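Local coordinates for protein type II restriction enzyme MunI (Mycoplasma, PDB 1D02) that recognises the double-stranded DNA sequence 5'-CAATTG-3' as a homodimer and cuts it after the first C, leaving 5'-phosphate ends, at residues Lys47-Leu52 against Ile94-Ile99; Ala133-Thr136 against Ile140-Glu143; Ala16-Ser21 against Leu27-Asn32; Leu10-Leu15 against His192-Leu197. The protein carries 1 engineered substitution. All coordinates share one frame; numbering follows the deposited sequence.

How the interactions relate
Interaction 4 closes a long loop that holds the other three within it, joining the first regular helix to the last. Interaction 3 uses the same helix, 12-21, and its centre lies about 11 Å from that of interaction 4; Val30 packs on Leu15 between them. Interactions 1 and 2 meet at helix 128-138, with centres about 12 Å apart, where Tyr134 touches Phe96 and Leu49. Leu95 of strand 93-101 packs on Phe193 and Leu197, which ties interaction 1 to interaction 4. The nearest atoms of interaction 1 lie about 4 Å from the bound DNA, those of interactions 2 and 3 about 7 Å, and those of interaction 4 about 17 Å.

Interaction 1. Residues Lys47-Leu52 against Ile94-Ile99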
loop_
_atom_site.group_PDB
_atom_site.type_symbol
_atom_site.label_atom_id
_atom_site.label_comp_id
_atom_site.label_asym_id
_atom_site.label_seq_id
_atom_site.Cartn_x
_atom_site.Cartn_y
_atom_site.Cartn_z
ATOM N N LYS D 47 -15.667 -5.049 13.105
ATOM C CA LYS D 47 -14.659 -5.751 13.894
ATOM C C LYS D 47 -14.216 -7.103 13.343
ATOM O O LYS D 47 -13.497 -7.837 14.018
ATOM C CB LYS D 47 -15.188 -5.928 15.322
ATOM C CG LYS D 47 -15.550 -4.586 15.957
ATOM C CD LYS D 47 -15.741 -4.685 17.464
ATOM C CE LYS D 47 -17.009 -5.398 17.867
ATOM N NZ LYS D 47 -17.204 -5.262 19.362
ATOM N N HIS D 48 -14.616 -7.421 12.111
ATOM C CA HIS D 48 -14.283 -8.722 11.524
ATOM C C HIS D 48 -12.821 -9.050 11.375
ATOM O O HIS D 48 -12.461 -10.220 11.320
ATOM C CB HIS D 48 -14.923 -8.870 10.135
ATOM C CG HIS D 48 -16.373 -8.510 10.102
ATOM N ND1 HIS D 48 -16.815 -7.213 10.235
ATOM C CD2 HIS D 48 -17.484 -9.279 9.999
ATOM C CE1 HIS D 48 -18.137 -7.195 10.216
ATOM N NE2 HIS D 48 -18.567 -8.437 10.074
ATOM N N LEU D 49 -11.983 -8.026 11.307
ATOM C CA LEU D 49 -10.547 -8.190 11.100
ATOM C C LEU D 49 -9.727 -7.777 12.329
ATOM O O LEU D 49 -8.548 -7.435 12.212
ATOM C CB LEU D 49 -10.144 -7.345 9.876
ATOM C CG LEU D 49 -10.767 -7.808 8.546
ATOM C CD1 LEU D 49 -11.180 -6.608 7.703
ATOM C CD2 LEU D 49 -9.756 -8.676 7.780
ATOM N N LYS D 50 -10.358 -7.830 13.499
ATOM C CA LYS D 50 -9.717 -7.458 14.750
ATOM C C LYS D 50 -8.592 -8.414 15.179
ATOM O O LYS D 50 -7.677 -8.010 15.892
ATOM C CB LYS D 50 -10.793 -7.425 15.858
ATOM C CG LYS D 50 -10.354 -6.976 17.258
ATOM C CD LYS D 50 -11.360 -7.484 18.321
ATOM C CE LYS D 50 -12.162 -6.377 19.022
ATOM N NZ LYS D 50 -11.317 -5.428 19.824
ATOM N N ASN D 51 -8.661 -9.678 14.749
ATOM C CA ASN D 51 -7.689 -10.681 15.207
ATOM C C ASN D 51 -6.925 -11.270 14.036
ATOM O O ASN D 51 -7.367 -12.249 13.436
ATOM C CB ASN D 51 -8.466 -11.781 15.975
ATOM C CG ASN D 51 -7.558 -12.802 16.637
ATOM O OD1 ASN D 51 -6.346 -12.702 16.571
ATOM N ND2 ASN D 51 -8.155 -13.796 17.286
ATOM N N LEU D 52 -5.775 -10.679 13.712
ATOM C CA LEU D 52 -4.989 -11.130 12.578
ATOM C C LEU D 52 -3.526 -11.500 12.760
ATOM O O LEU D 52 -3.038 -12.473 12.153
ATOM C CB LEU D 52 -4.973 -10.058 11.485
ATOM C CG LEU D 52 -6.230 -9.558 10.792
ATOM C CD1 LEU D 52 -5.805 -8.489 9.759
ATOM C CD2 LEU D 52 -6.936 -10.728 10.119
ATOM N N ILE D 94 -19.427 -9.673 2.519
ATOM C CA ILE D 94 -19.095 -8.340 3.007
ATOM C C ILE D 94 -18.011 -7.661 2.178
ATOM O O ILE D 94 -17.022 -8.293 1.785
ATOM C CB ILE D 94 -18.560 -8.409 4.452
ATOM C CG1 ILE D 94 -19.568 -9.118 5.348
ATOM C CG2 ILE D 94 -18.273 -6.995 4.977
ATOM C CD1 ILE D 94 -19.022 -9.560 6.691
ATOM N N LEU D 95 -18.209 -6.366 1.925
ATOM C CA LEU D 95 -17.233 -5.553 1.188
ATOM C C LEU D 95 -16.660 -4.626 2.261
ATOM O O LEU D 95 -17.412 -3.914 2.924
ATOM C CB LEU D 95 -17.936 -4.721 0.102
ATOM C CG LEU D 95 -17.081 -3.640 -0.580
ATOM C CD1 LEU D 95 -16.014 -4.345 -1.429
ATOM C CD2 LEU D 95 -17.949 -2.732 -1.458
ATOM N N PHE D 96 -15.341 -4.650 2.449
ATOM C CA PHE D 96 -14.699 -3.800 3.450
ATOM C C PHE D 96 -14.222 -2.519 2.796
ATOM O O PHE D 96 -13.808 -2.529 1.637
ATOM C CB PHE D 96 -13.545 -4.575 4.104
ATOM C CG PHE D 96 -14.018 -5.706 4.961
ATOM C CD1 PHE D 96 -14.002 -7.021 4.488
ATOM C CD2 PHE D 96 -14.552 -5.450 6.216
ATOM C CE1 PHE D 96 -14.528 -8.062 5.276
ATOM C CE2 PHE D 96 -15.067 -6.471 7.002
ATOM C CZ PHE D 96 -15.056 -7.781 6.531
ATOM N N GLY D 97 -14.304 -1.404 3.520
ATOM C CA GLY D 97 -13.915 -0.161 2.895
ATOM C C GLY D 97 -13.017 0.768 3.668
ATOM O O GLY D 97 -12.839 0.619 4.874
ATOM N N GLU D 98 -12.450 1.737 2.955
ATOM C CA GLU D 98 -11.586 2.737 3.570
ATOM C C GLU D 98 -12.016 4.096 3.040
ATOM O O GLU D 98 -12.650 4.197 1.985
ATOM C CB GLU D 98 -10.110 2.511 3.206
ATOM C CG GLU D 98 -9.488 1.219 3.716
ATOM C CD GLU D 98 -9.661 1.005 5.220
ATOM O OE1 GLU D 98 -9.824 1.998 5.978
ATOM O OE2 GLU D 98 -9.640 -0.170 5.660
ATOM N N ILE D 99 -11.648 5.146 3.767
ATOM C CA ILE D 99 -11.976 6.501 3.369
ATOM C C ILE D 99 -10.672 7.273 3.523
ATOM O O ILE D 99 -10.132 7.365 4.634
ATOM C CB ILE D 99 -13.061 7.112 4.287
ATOM C CG1 ILE D 99 -14.392 6.338 4.118
ATOM C CG2 ILE D 99 -13.274 8.582 3.930
ATOM C CD1 ILE D 99 -15.506 6.856 4.977
#
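The Phe96 ring has Leu49 on one face and His48 at its edge. Leu49 CD1 stands 3.9 Å from the centroid of the Phe96 ring, almost on the ring normal, as a CH-pi contact. The opposite face carries Ile94 CG2, which is 3.6 Å above the plane and shifted toward the rim. At the edge, Phe96 CE2 comes 3.7 Å from His48 ND1. The two rings form an offset edge-to-face pair, with planes at 66° and centroids 5.5 Å apart. The edge of Phe96 is directed at the face of His48. The Ile94 chain brings CD1 to 3.6 Å from His48 NE2, so Ile94 touches both rings. These residues join a type I turn, Lys47 to Lys50, to strand 93-101 of the central mixed sheet. The family belongs to the PD-(D/E)XK nucleases, and Glu98, two residues beyond Phe96 on this strand, is consistent with the glutamate of that motif. The turn is closed by Lys50 N bonding to Lys47 O at 3.2 Å. The first torsion of His48 (chi1 -49°) turns CG away from the carbonyl carbon, which puts the ring against Phe96 and Ile94; CB touches Phe96 as well. His48 ND1 is buried by this contact and has no polar partner in the model. Helix 128-138 adds Tyr134, which meets Phe96 edge-to-face, and Ile137, which touches both His48 and Leu49.

Interaction 2. Residues Ala133-Thr136 against Ile140-Glu143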
loop_
_atom_site.group_PDB
_atom_site.type_symbol
_atom_site.label_atom_id
_atom_site.label_comp_id
_atom_site.label_asym_id
_atom_site.label_seq_id
_atom_site.Cartn_x
_atom_site.Cartn_y
_atom_site.Cartn_z
ATOM N N ALA D 133 -6.907 -12.425 3.650
ATOM C CA ALA D 133 -7.778 -12.294 4.816
ATOM C C ALA D 133 -9.153 -11.702 4.434
ATOM O O ALA D 133 -10.215 -12.180 4.884
ATOM C CB ALA D 133 -7.102 -11.412 5.869
ATOM N N TYR D 134 -9.133 -10.659 3.604
ATOM C CA TYR D 134 -10.368 -10.003 3.181
ATOM C C TYR D 134 -11.253 -10.944 2.364
ATOM O O TYR D 134 -12.472 -11.012 2.575
ATOM C CB TYR D 134 -10.062 -8.759 2.337
ATOM C CG TYR D 134 -9.826 -7.487 3.149
ATOM C CD1 TYR D 134 -9.020 -7.487 4.285
ATOM C CD2 TYR D 134 -10.425 -6.289 2.766
ATOM C CE1 TYR D 134 -8.824 -6.305 5.028
ATOM C CE2 TYR D 134 -10.229 -5.117 3.490
ATOM C CZ TYR D 134 -9.435 -5.136 4.620
ATOM O OH TYR D 134 -9.306 -3.983 5.365
ATOM N N ARG D 135 -10.639 -11.668 1.436
ATOM C CA ARG D 135 -11.428 -12.596 0.618
ATOM C C ARG D 135 -12.007 -13.742 1.455
ATOM O O ARG D 135 -13.150 -14.171 1.225
ATOM C CB ARG D 135 -10.584 -13.143 -0.536
ATOM C CG ARG D 135 -10.265 -12.102 -1.627
ATOM C CD ARG D 135 -9.768 -12.823 -2.873
ATOM N NE ARG D 135 -9.332 -11.946 -3.964
ATOM C CZ ARG D 135 -10.129 -11.367 -4.861
ATOM N NH1 ARG D 135 -11.464 -11.533 -4.822
ATOM N NH2 ARG D 135 -9.579 -10.697 -5.869
ATOM N N THR D 136 -11.252 -14.228 2.442
ATOM C CA THR D 136 -11.736 -15.308 3.307
ATOM C C THR D 136 -12.903 -14.851 4.166
ATOM O O THR D 136 -13.937 -15.523 4.266
ATOM C CB THR D 136 -10.627 -15.812 4.272
ATOM O OG1 THR D 136 -9.594 -16.430 3.512
ATOM C CG2 THR D 136 -11.203 -16.804 5.313
ATOM N N ILE D 140 -15.749 -12.835 -0.991
ATOM C CA ILE D 140 -15.609 -12.449 -2.393
ATOM C C ILE D 140 -14.345 -13.032 -3.016
ATOM O O ILE D 140 -13.248 -12.512 -2.804
ATOM C CB ILE D 140 -15.563 -10.895 -2.545
ATOM C CG1 ILE D 140 -16.787 -10.280 -1.852
ATOM C CG2 ILE D 140 -15.506 -10.486 -4.042
ATOM C CD1 ILE D 140 -16.728 -8.749 -1.753
ATOM N N ASN D 141 -14.488 -14.105 -3.797
ATOM C CA ASN D 141 -13.336 -14.711 -4.451
ATOM C C ASN D 141 -13.233 -14.426 -5.950
ATOM O O ASN D 141 -12.304 -14.915 -6.613
ATOM C CB ASN D 141 -13.318 -16.228 -4.188
ATOM C CG ASN D 141 -13.057 -16.544 -2.726
ATOM O OD1 ASN D 141 -12.037 -16.129 -2.175
ATOM N ND2 ASN D 141 -13.980 -17.260 -2.084
ATOM N N ASP D 142 -14.164 -13.629 -6.478
ATOM C CA ASP D 142 -14.147 -13.294 -7.902
ATOM C C ASP D 142 -12.823 -12.611 -8.211
ATOM O O ASP D 142 -12.486 -11.589 -7.610
ATOM C CB ASP D 142 -15.297 -12.350 -8.239
ATOM C CG ASP D 142 -16.633 -12.877 -7.787
ATOM O OD1 ASP D 142 -17.526 -13.033 -8.654
ATOM O OD2 ASP D 142 -16.800 -13.129 -6.575
ATOM N N GLU D 143 -12.079 -13.162 -9.162
ATOM C CA GLU D 143 -10.781 -12.606 -9.487
ATOM C C GLU D 143 -10.778 -11.240 -10.145
ATOM O O GLU D 143 -9.790 -10.519 -10.044
ATOM C CB GLU D 143 -10.015 -13.564 -10.389
ATOM C CG GLU D 143 -9.825 -14.921 -9.794
ATOM C CD GLU D 143 -9.068 -15.843 -10.727
ATOM O OE1 GLU D 143 -8.804 -17.002 -10.339
ATOM O OE2 GLU D 143 -8.740 -15.406 -11.852
HETATM O O HOH W 1 -14.270 -10.799 0.521
HETATM O O HOH W 2 -14.031 -16.745 0.608
#
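Arg135 reaches from its helix to the loop that follows and turns its guanidinium toward the backbone oxygens of Ile140 and Asp142. The chain is extended from CG to NE, which carries the guanidinium to the carbonyls of the loop. Arg135 NH1 donates to Ile140 O at 2.9 Å, with that oxygen close to the guanidinium plane. The same nitrogen, Arg135 NH1, donates to Asp142 O at 3.0 Å. This second bond is more bent, 132° at the hydrogen, and its oxygen is tilted from the guanidinium plane. In both bonds NH1 approaches from above the carbonyl plane. Asn141 crosses the aliphatic part of Arg135, with OD1 3.7 Å from CB of the arginine, and its amide plane is 29° from that of the guanidinium. This is the C-terminal part of helix 128-138, where the chain turns out of the helix toward strand 148-153. Arg135 NH2 adds a bond to Ile145 O, so the arginine holds three carbonyls of the connecting loop. Two waters join the segments beside it. One bridges Tyr134 O and Ile140 N, lying 2.9 Å from Ile140 N. The other accepts a hydrogen bond from Asn141 ND2 at 2.7 Å and donates one to Arg135 O. The Asp142 carboxylate makes no ion pair here: its OD2 stays 5.8 Å from Arg135 NH1.

Interaction 3. Residues Ala16-Ser21 against Leu27-Asn32; sequences AGLKAS and LYNVFN
Leu18 points its CG opposite the backbone N (chi1 173°), which sends both methyls out from helix 12-21 toward Asn29 and Val30. Asn29 takes the less common position with CG between its backbone N and carbonyl carbon (chi1 61°), and this folds its amide back toward the start of helix 27-34. The two side chains cross at about a right angle. Leu18 CD2 presses against the helix backbone, 3.4 Å from Asn29 O. The same methyl, Leu18 CD2, lies 3.9 Å from Asn29 CG and 4.3 Å from Val30 CG2. The other branch, CD1 of Leu18, is 4.1 Å from Asn29 ND2. The amide of Asn29 is committed to the turn before its helix. OD1 accepts from Asn26 N, the pattern in which a side chain of the first helical turn holds the N-cap nitrogen, and ND2 donates to Glu24 O. Within 16-21, Ser21 OG donates to Leu18 O at 2.6 Å, and Ser21 N also bonds to that oxygen. The two helices follow each other in the chain, joined by a short loop, and Ala23 and Gln25 of that loop also touch Leu18. No hydrogen bond crosses between the segments. The contact is therefore van der Waals packing of one leucine, while the polar groups beside it bond within their own segments and to the connecting loop.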
loop_
_atom_site.group_PDB
_atom_site.type_symbol
_atom_site.label_atom_id
_atom_site.label_comp_id
_atom_site.label_asym_id
_atom_site.label_seq_id
_atom_site.Cartn_x
_atom_site.Cartn_y
_atom_site.Cartn_z
ATOM N N ALA D 16 -32.919 10.385 -1.302
ATOM C CA ALA D 16 -33.393 11.670 -1.817
ATOM C C ALA D 16 -33.944 12.500 -0.643
ATOM O O ALA D 16 -33.788 13.724 -0.607
ATOM C CB ALA D 16 -34.463 11.456 -2.896
ATOM N N GLY D 17 -34.579 11.842 0.321
ATOM C CA GLY D 17 -35.089 12.562 1.483
ATOM C C GLY D 17 -33.943 13.195 2.281
ATOM O O GLY D 17 -34.047 14.334 2.737
ATOM N N LEU D 18 -32.857 12.446 2.462
ATOM C CA LEU D 18 -31.685 12.967 3.182
ATOM C C LEU D 18 -31.152 14.176 2.431
ATOM O O LEU D 18 -30.862 15.226 3.032
ATOM C CB LEU D 18 -30.599 11.877 3.292
ATOM C CG LEU D 18 -29.254 12.306 3.877
ATOM C CD1 LEU D 18 -29.400 12.775 5.315
ATOM C CD2 LEU D 18 -28.287 11.131 3.823
ATOM N N LYS D 19 -31.029 14.062 1.112
ATOM C CA LYS D 19 -30.527 15.181 0.327
ATOM C C LYS D 19 -31.453 16.390 0.496
ATOM O O LYS D 19 -31.004 17.512 0.750
ATOM C CB LYS D 19 -30.433 14.794 -1.156
ATOM C CG LYS D 19 -29.941 15.927 -2.056
ATOM C CD LYS D 19 -29.951 15.527 -3.533
ATOM C CE LYS D 19 -29.373 16.629 -4.412
ATOM N NZ LYS D 19 -29.486 16.287 -5.861
ATOM N N ALA D 20 -32.754 16.157 0.407
ATOM C CA ALA D 20 -33.714 17.262 0.521
ATOM C C ALA D 20 -33.750 17.950 1.876
ATOM O O ALA D 20 -34.195 19.096 1.972
ATOM C CB ALA D 20 -35.119 16.760 0.170
ATOM N N SER D 21 -33.298 17.252 2.914
ATOM C CA SER D 21 -33.290 17.771 4.278
ATOM C C SER D 21 -32.241 18.863 4.491
ATOM O O SER D 21 -32.310 19.593 5.475
ATOM C CB SER D 21 -33.005 16.642 5.271
ATOM O OG SER D 21 -31.624 16.307 5.257
ATOM N N LEU D 27 -20.342 9.569 4.069
ATOM C CA LEU D 27 -20.558 8.198 3.579
ATOM C C LEU D 27 -21.532 7.394 4.427
ATOM O O LEU D 27 -22.328 6.593 3.906
ATOM C CB LEU D 27 -19.227 7.437 3.468
ATOM C CG LEU D 27 -19.297 6.011 2.883
ATOM C CD1 LEU D 27 -18.015 5.781 2.062
ATOM C CD2 LEU D 27 -19.445 4.951 3.981
ATOM N N TYR D 28 -21.465 7.596 5.734
ATOM C CA TYR D 28 -22.329 6.870 6.650
ATOM C C TYR D 28 -23.807 7.229 6.572
ATOM O O TYR D 28 -24.653 6.319 6.440
ATOM C CB TYR D 28 -21.816 7.031 8.080
ATOM C CG TYR D 28 -20.364 6.651 8.185
ATOM C CD1 TYR D 28 -19.345 7.619 8.109
ATOM C CD2 TYR D 28 -19.997 5.324 8.309
ATOM C CE1 TYR D 28 -17.984 7.235 8.160
ATOM C CE2 TYR D 28 -18.674 4.940 8.364
ATOM C CZ TYR D 28 -17.675 5.882 8.288
ATOM O OH TYR D 28 -16.372 5.438 8.321
ATOM N N ASN D 29 -24.163 8.510 6.653
ATOM C CA ASN D 29 -25.608 8.768 6.598
ATOM C C ASN D 29 -26.197 8.490 5.208
ATOM O O ASN D 29 -27.349 8.079 5.089
ATOM C CB ASN D 29 -25.997 10.164 7.171
ATOM C CG ASN D 29 -25.387 11.348 6.428
ATOM O OD1 ASN D 29 -24.728 11.217 5.406
ATOM N ND2 ASN D 29 -25.646 12.545 6.959
ATOM N N VAL D 30 -25.381 8.629 4.176
ATOM C CA VAL D 30 -25.812 8.353 2.807
ATOM C C VAL D 30 -26.113 6.848 2.653
ATOM O O VAL D 30 -27.200 6.458 2.191
ATOM C CB VAL D 30 -24.710 8.786 1.793
ATOM C CG1 VAL D 30 -24.879 8.095 0.430
ATOM C CG2 VAL D 30 -24.744 10.317 1.619
ATOM N N PHE D 31 -25.179 5.985 3.050
ATOM C CA PHE D 31 -25.465 4.566 2.888
ATOM C C PHE D 31 -26.526 4.071 3.867
ATOM O O PHE D 31 -27.310 3.185 3.513
ATOM C CB PHE D 31 -24.183 3.722 2.995
ATOM C CG PHE D 31 -23.460 3.581 1.682
ATOM C CD1 PHE D 31 -22.237 4.213 1.459
ATOM C CD2 PHE D 31 -24.034 2.841 0.641
ATOM C CE1 PHE D 31 -21.606 4.106 0.232
ATOM C CE2 PHE D 31 -23.399 2.737 -0.597
ATOM C CZ PHE D 31 -22.183 3.370 -0.797
ATOM N N ASN D 32 -26.555 4.610 5.087
ATOM C CA ASN D 32 -27.587 4.190 6.037
ATOM C C ASN D 32 -28.956 4.531 5.457
ATOM O O ASN D 32 -29.901 3.744 5.568
ATOM C CB ASN D 32 -27.410 4.896 7.388
ATOM C CG ASN D 32 -26.303 4.289 8.215
ATOM O OD1 ASN D 32 -25.676 4.964 9.049
ATOM N ND2 ASN D 32 -26.077 2.999 8.030
#

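Interaction 4. Residues Leu10-Leu15 against His192-Leu197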
loop_
_atom_site.group_PDB
_atom_site.type_symbol
_atom_site.label_atom_id
_atom_site.label_comp_id
_atom_site.label_asym_id
_atom_site.label_seq_id
_atom_site.Cartn_x
_atom_site.Cartn_y
_atom_site.Cartn_z
ATOM N N LEU D 10 -32.037 -0.671 -4.119
ATOM C CA LEU D 10 -31.710 0.190 -3.001
ATOM C C LEU D 10 -32.840 1.201 -2.739
ATOM O O LEU D 10 -33.716 1.396 -3.589
ATOM C CB LEU D 10 -30.366 0.882 -3.304
ATOM C CG LEU D 10 -29.180 -0.071 -3.470
ATOM C CD1 LEU D 10 -27.864 0.738 -3.589
ATOM C CD2 LEU D 10 -29.083 -0.956 -2.246
ATOM N N ASN D 11 -32.823 1.829 -1.562
ATOM C CA ASN D 11 -33.873 2.781 -1.191
ATOM C C ASN D 11 -33.501 4.187 -1.603
ATOM O O ASN D 11 -33.138 5.021 -0.763
ATOM C CB ASN D 11 -34.090 2.717 0.314
ATOM C CG ASN D 11 -35.377 3.396 0.754
ATOM O OD1 ASN D 11 -35.925 4.244 0.042
ATOM N ND2 ASN D 11 -35.835 3.060 1.951
ATOM N N TRP D 12 -33.614 4.448 -2.899
ATOM C CA TRP D 12 -33.260 5.732 -3.446
ATOM C C TRP D 12 -34.135 6.858 -2.896
ATOM O O TRP D 12 -33.672 7.993 -2.798
ATOM C CB TRP D 12 -33.330 5.665 -4.972
ATOM C CG TRP D 12 -32.332 4.673 -5.539
ATOM C CD1 TRP D 12 -32.586 3.380 -5.950
ATOM C CD2 TRP D 12 -30.913 4.874 -5.707
ATOM N NE1 TRP D 12 -31.416 2.774 -6.362
ATOM C CE2 TRP D 12 -30.376 3.663 -6.229
ATOM C CE3 TRP D 12 -30.044 5.954 -5.466
ATOM C CZ2 TRP D 12 -29.014 3.507 -6.518
ATOM C CZ3 TRP D 12 -28.683 5.800 -5.750
ATOM C CH2 TRP D 12 -28.182 4.583 -6.276
ATOM N N GLN D 13 -35.384 6.553 -2.540
ATOM C CA GLN D 13 -36.262 7.593 -2.002
ATOM C C GLN D 13 -35.768 8.082 -0.641
ATOM O O GLN D 13 -35.853 9.283 -0.346
ATOM C CB GLN D 13 -37.705 7.090 -1.877
ATOM C CG GLN D 13 -38.343 6.719 -3.232
ATOM C CD GLN D 13 -38.337 5.213 -3.475
ATOM O OE1 GLN D 13 -37.368 4.520 -3.124
ATOM N NE2 GLN D 13 -39.426 4.697 -4.079
ATOM N N ALA D 14 -35.248 7.171 0.186
ATOM C CA ALA D 14 -34.750 7.567 1.500
ATOM C C ALA D 14 -33.528 8.456 1.315
ATOM O O ALA D 14 -33.371 9.423 2.045
ATOM C CB ALA D 14 -34.380 6.364 2.346
ATOM N N LEU D 15 -32.674 8.131 0.342
ATOM C CA LEU D 15 -31.489 8.966 0.088
ATOM C C LEU D 15 -31.909 10.356 -0.428
ATOM O O LEU D 15 -31.325 11.397 -0.038
ATOM C CB LEU D 15 -30.558 8.285 -0.928
ATOM C CG LEU D 15 -29.322 9.101 -1.349
ATOM C CD1 LEU D 15 -28.491 9.459 -0.102
ATOM C CD2 LEU D 15 -28.462 8.323 -2.312
ATOM N N HIS D 192 -21.973 4.259 -7.703
ATOM C CA HIS D 192 -20.756 3.490 -7.977
ATOM C C HIS D 192 -20.897 2.099 -7.361
ATOM O O HIS D 192 -20.650 1.089 -8.021
ATOM C CB HIS D 192 -19.520 4.188 -7.402
ATOM C CG HIS D 192 -18.231 3.522 -7.774
ATOM N ND1 HIS D 192 -17.739 2.418 -7.109
ATOM C CD2 HIS D 192 -17.367 3.764 -8.792
ATOM C CE1 HIS D 192 -16.634 2.005 -7.706
ATOM N NE2 HIS D 192 -16.390 2.803 -8.731
ATOM N N PHE D 193 -21.270 2.048 -6.087
ATOM C CA PHE D 193 -21.462 0.769 -5.404
ATOM C C PHE D 193 -22.546 -0.055 -6.126
ATOM O O PHE D 193 -22.348 -1.218 -6.460
ATOM C CB PHE D 193 -21.931 1.013 -3.964
ATOM C CG PHE D 193 -22.439 -0.227 -3.276
ATOM C CD1 PHE D 193 -21.558 -1.200 -2.817
ATOM C CD2 PHE D 193 -23.815 -0.420 -3.100
ATOM C CE1 PHE D 193 -22.037 -2.359 -2.185
ATOM C CE2 PHE D 193 -24.307 -1.565 -2.475
ATOM C CZ PHE D 193 -23.413 -2.541 -2.013
ATOM N N ASN D 194 -23.685 0.574 -6.380
ATOM C CA ASN D 194 -24.816 -0.107 -7.007
ATOM C C ASN D 194 -24.505 -0.755 -8.354
ATOM O O ASN D 194 -24.860 -1.917 -8.604
ATOM C CB ASN D 194 -25.961 0.895 -7.183
ATOM C CG ASN D 194 -27.252 0.243 -7.564
ATOM O OD1 ASN D 194 -27.878 0.618 -8.568
ATOM N ND2 ASN D 194 -27.677 -0.740 -6.780
ATOM N N GLU D 195 -23.828 -0.006 -9.208
ATOM C CA GLU D 195 -23.509 -0.451 -10.558
ATOM C C GLU D 195 -22.278 -1.326 -10.698
ATOM O O GLU D 195 -22.229 -2.202 -11.560
ATOM C CB GLU D 195 -23.346 0.775 -11.465
ATOM C CG GLU D 195 -24.647 1.545 -11.729
ATOM C CD GLU D 195 -24.421 2.978 -12.240
ATOM O OE1 GLU D 195 -23.317 3.299 -12.742
ATOM O OE2 GLU D 195 -25.370 3.794 -12.135
ATOM N N LYS D 196 -21.297 -1.123 -9.826
ATOM C CA LYS D 196 -20.038 -1.843 -9.956
ATOM C C LYS D 196 -19.612 -2.848 -8.903
ATOM O O LYS D 196 -18.792 -3.724 -9.191
ATOM C CB LYS D 196 -18.926 -0.813 -10.116
ATOM C CG LYS D 196 -19.171 0.116 -11.294
ATOM C CD LYS D 196 -18.238 1.298 -11.301
ATOM C CE LYS D 196 -18.378 2.045 -12.615
ATOM N NZ LYS D 196 -17.759 3.394 -12.545
ATOM N N LEU D 197 -20.160 -2.745 -7.696
ATOM C CA LEU D 197 -19.739 -3.615 -6.610
ATOM C C LEU D 197 -20.809 -4.484 -5.947
ATOM O O LEU D 197 -20.515 -5.576 -5.469
ATOM C CB LEU D 197 -19.071 -2.749 -5.532
ATOM C CG LEU D 197 -17.931 -1.837 -6.014
ATOM C CD1 LEU D 197 -17.529 -0.865 -4.867
ATOM C CD2 LEU D 197 -16.742 -2.678 -6.435
#
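The contact lies at the start of helix 12-21, where Leu10 and Trp12 on either side of the N-cap residue pack on Asn194 of the C-terminal helix 186-197. Asn11 is the N-cap: its OD1 accepts from Ala14 N at 3.0 Å, with Ala14 N well above the plane of the amide carbonyl. Asn11 is also the centre of an inverse gamma turn. The side chains of Leu10 and Asn194 run alongside each other, pointing opposite ways, and Leu10 CD1 comes 4.1 Å from Asn194 CB. Asn194 has CG opposite its backbone N (chi1 -169°), which takes the amide out from its helix to meet both partners. Trp12 reaches it with the benzo edge of the indole, CZ2 being 3.9 Å from Asn194 CG. Asn194 CG lies in the indole plane, and the amide is turned 77° against it. One face of the Trp12 ring is partly covered by Leu10 CB, 3.6 Å above the plane. Leu10 CD1 also meets the edge of the Phe193 ring, 4.2 Å from Phe193 CD2. No hydrogen bond joins the two segments. Leu10 and Trp12 both continue onto Val190, one turn earlier in helix 186-197. Leu10 also touches Val34 of helix 27-34, while Phe193 and Leu197 pack on Trp149 of strand 148-153, so helix 186-197 lies between the N-terminal segment and the sheet.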